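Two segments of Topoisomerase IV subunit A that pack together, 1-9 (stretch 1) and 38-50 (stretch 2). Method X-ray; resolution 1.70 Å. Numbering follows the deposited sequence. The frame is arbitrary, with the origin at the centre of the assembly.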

# COMPACT_ATOMS: atom_id res chain seq x y z
N SER A 1 -22.98 16.14 0.39
CA SER A 1 -22.44 14.78 0.09
C SER A 1 -22.87 14.32 -1.31
O SER A 1 -24.07 14.21 -1.60
N GLU A 2 -21.89 14.07 -2.17
CA GLU A 2 -22.14 13.58 -3.52
C GLU A 2 -20.99 12.65 -3.90
O GLU A 2 -19.87 12.85 -3.44
N PRO A 3 -21.27 11.61 -4.72
CA PRO A 3 -20.22 10.69 -5.16
C PRO A 3 -19.12 11.39 -5.93
O PRO A 3 -19.41 12.21 -6.80
N VAL A 4 -17.85 11.07 -5.61
CA VAL A 4 -16.71 11.64 -6.32
C VAL A 4 -15.69 10.55 -6.60
O VAL A 4 -15.64 9.53 -5.89
N THR A 5 -14.86 10.82 -7.61
CA THR A 5 -13.66 10.00 -7.89
C THR A 5 -12.47 10.93 -7.83
O THR A 5 -12.46 11.97 -8.49
N ILE A 6 -11.47 10.56 -7.04
CA ILE A 6 -10.25 11.36 -6.99
C ILE A 6 -9.22 10.68 -7.90
O ILE A 6 -9.03 9.47 -7.83
N VAL A 7 -8.61 11.47 -8.77
CA VAL A 7 -7.68 10.96 -9.78
C VAL A 7 -6.30 11.55 -9.56
O VAL A 7 -6.15 12.77 -9.47
N LEU A 8 -5.31 10.66 -9.46
CA LEU A 8 -3.90 11.01 -9.23
C LEU A 8 -3.11 10.73 -10.48
O LEU A 8 -3.26 9.66 -11.10
N SER A 9 -2.27 11.67 -10.87
CA SER A 9 -1.45 11.49 -12.05
C SER A 9 -0.01 11.11 -11.69
O SER A 9 0.41 11.22 -10.52
N ALA A 38 -6.91 5.97 -9.31
CA ALA A 38 -8.16 6.62 -8.93
C ALA A 38 -8.76 5.92 -7.71
O ALA A 38 -8.62 4.68 -7.56
N VAL A 39 -9.39 6.71 -6.86
CA VAL A 39 -10.18 6.16 -5.73
C VAL A 39 -11.56 6.79 -5.74
O VAL A 39 -11.77 7.84 -6.34
N LYS A 40 -12.51 6.16 -5.06
CA LYS A 40 -13.87 6.71 -5.07
C LYS A 40 -14.41 6.82 -3.66
O LYS A 40 -13.96 6.11 -2.74
N GLY A 41 -15.36 7.72 -3.48
CA GLY A 41 -15.95 7.94 -2.18
C GLY A 41 -16.99 9.02 -2.28
O GLY A 41 -17.59 9.21 -3.33
N LYS A 42 -17.18 9.72 -1.17
CA LYS A 42 -18.17 10.80 -1.11
C LYS A 42 -17.47 12.12 -0.87
O LYS A 42 -16.38 12.16 -0.31
N SER A 43 -18.11 13.21 -1.29
CA SER A 43 -17.48 14.52 -1.25
C SER A 43 -17.25 15.00 0.19
O SER A 43 -16.41 15.87 0.42
N ASN A 44 -17.97 14.40 1.15
CA ASN A 44 -17.81 14.74 2.56
C ASN A 44 -16.95 13.76 3.35
O ASN A 44 -17.08 13.64 4.57
N GLN A 45 -16.05 13.05 2.66
CA GLN A 45 -15.11 12.17 3.33
C GLN A 45 -13.71 12.57 2.83
O GLN A 45 -13.59 13.03 1.71
N PRO A 46 -12.68 12.44 3.67
CA PRO A 46 -11.36 12.87 3.18
C PRO A 46 -10.74 11.85 2.20
O PRO A 46 -11.06 10.66 2.25
N VAL A 47 -9.87 12.35 1.32
CA VAL A 47 -8.95 11.49 0.57
C VAL A 47 -7.57 11.59 1.21
O VAL A 47 -7.15 12.66 1.63
N VAL A 48 -6.91 10.44 1.34
CA VAL A 48 -5.63 10.36 2.05
C VAL A 48 -4.53 9.97 1.06
O VAL A 48 -4.77 9.18 0.15
N PHE A 49 -3.34 10.54 1.27
CA PHE A 49 -2.14 10.27 0.49
C PHE A 49 -1.06 9.81 1.45
O PHE A 49 -0.93 10.33 2.57
N VAL A 50 -0.28 8.83 1.01
CA VAL A 50 0.90 8.43 1.78
C VAL A 50 2.16 8.70 0.94
O VAL A 50 2.22 8.28 -0.24

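An antiparallel strand pair illustrates how a ladder's two faces can be packed differently. Strand 3-9 runs against strand 38-42. Backbone hydrogen bonds pair Val4 with Gly41 and Ile6 with Val39; the side chains of Val4, Ile6 and Val39 lie on one face, and those of Thr5, Lys40, Val7 and Ala38 on the other.

On the first face, Gly41 leaves a gap opposite Val4, and Gln45 enters from the turn beyond: its OE1 accepts a 2.6 Å hydrogen bond from Lys42 N and lies where a CB on Gly41 would clash. Val4 (m) instead reaches toward the turn, with CG1 3.8 Å from Ser43 CB. Ile6 (m, m) is the central bump: its CB sits 3.9 Å from Val39 CG2, and its CG1 4.0 Å from Val47 CB, so it bridges the strand and the returning segment. Farther along, Leu8 (t, p) brings CD1 obliquely to within 4.5 Å of Phe49 CE2.

On the other face, the small Ala38 CB fits near Thr5 CG2 (3.9 Å) and Val7 CG2 (4.4 Å), while the end of Lys40 leads away.

Polar side chains close the turn end. Ser43 (p) points inward, its OG accepting from Glu2 N at 2.8 Å; Ser1 OG (t) donates to Asn44 OD1 at 3.1 Å.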

# COMPACT_ATOMS: atom_id res chain seq x y z
CB SER A 1 -22.93 13.78 1.15
OG SER A 1 -22.42 12.48 0.91
CB GLU A 2 -22.24 14.75 -4.51
CG GLU A 2 -20.89 15.38 -4.92
CD GLU A 2 -21.02 16.46 -6.01
OE1 GLU A 2 -20.41 17.54 -5.85
OE2 GLU A 2 -21.73 16.22 -7.02
CB PRO A 3 -20.97 9.73 -6.10
CG PRO A 3 -22.23 10.43 -6.44
CD PRO A 3 -22.59 11.23 -5.25
CB VAL A 4 -16.00 12.77 -5.51
CG1 VAL A 4 -16.95 13.97 -5.32
CG2 VAL A 4 -15.51 12.27 -4.16
CB THR A 5 -13.73 9.36 -9.28
OG1 THR A 5 -14.86 8.49 -9.31
CG2 THR A 5 -12.47 8.55 -9.58
CB ILE A 6 -9.66 11.46 -5.56
CG1 ILE A 6 -10.75 11.78 -4.51
CG2 ILE A 6 -8.49 12.44 -5.56
CD1 ILE A 6 -11.57 13.06 -4.80
CB VAL A 7 -8.17 11.31 -11.21
CG1 VAL A 7 -7.19 10.76 -12.31
CG2 VAL A 7 -9.61 10.80 -11.42
CB LEU A 8 -3.36 10.15 -8.09
CG LEU A 8 -1.87 10.27 -7.76
CD1 LEU A 8 -1.54 11.70 -7.25
CD2 LEU A 8 -1.46 9.18 -6.74
CB SER A 9 -1.46 12.76 -12.91
OG SER A 9 -0.63 13.75 -12.32
CB ALA A 38 -9.14 6.64 -10.08
CB VAL A 39 -9.47 6.36 -4.37
CG1 VAL A 39 -8.13 5.57 -4.34
CG2 VAL A 39 -9.23 7.82 -4.11
CB LYS A 40 -14.80 5.86 -5.94
CG LYS A 40 -15.09 4.46 -5.38
CD LYS A 40 -16.07 3.72 -6.29
CE LYS A 40 -16.23 2.26 -5.88
NZ LYS A 40 -14.96 1.48 -6.15
CB LYS A 42 -19.16 10.54 0.03
CG LYS A 42 -20.12 9.38 -0.25
CD LYS A 42 -20.98 9.08 0.98
CE LYS A 42 -21.89 7.88 0.74
NZ LYS A 42 -23.22 8.08 1.38
CB SER A 43 -18.29 15.53 -2.08
OG SER A 43 -19.62 15.58 -1.61
CB ASN A 44 -19.18 14.93 3.24
CG ASN A 44 -20.02 13.67 3.26
OD1 ASN A 44 -19.79 12.72 2.49
ND2 ASN A 44 -21.03 13.65 4.13
CB GLN A 45 -15.44 10.68 3.09
CG GLN A 45 -14.64 9.93 2.04
CD GLN A 45 -15.23 8.57 1.66
OE1 GLN A 45 -16.18 8.49 0.91
NE2 GLN A 45 -14.66 7.49 2.18
CB PRO A 46 -10.53 12.92 4.46
CG PRO A 46 -11.14 11.87 5.32
CD PRO A 46 -12.62 11.96 5.06
CB VAL A 47 -8.92 11.81 -0.96
CG1 VAL A 47 -8.64 13.28 -1.27
CG2 VAL A 47 -7.93 10.84 -1.68
CB VAL A 48 -5.73 9.34 3.19
CG1 VAL A 48 -4.38 8.82 3.61
CG2 VAL A 48 -6.47 9.96 4.39
CB PHE A 49 -1.69 11.53 -0.26
CG PHE A 49 -2.72 12.03 -1.22
CD1 PHE A 49 -3.66 12.98 -0.82
CD2 PHE A 49 -2.81 11.49 -2.51
CE1 PHE A 49 -4.67 13.42 -1.71
CE2 PHE A 49 -3.82 11.92 -3.40
CZ PHE A 49 -4.74 12.88 -2.98
CB VAL A 50 0.82 6.94 2.17
CG1 VAL A 50 2.05 6.58 2.98
CG2 VAL A 50 -0.46 6.67 3.01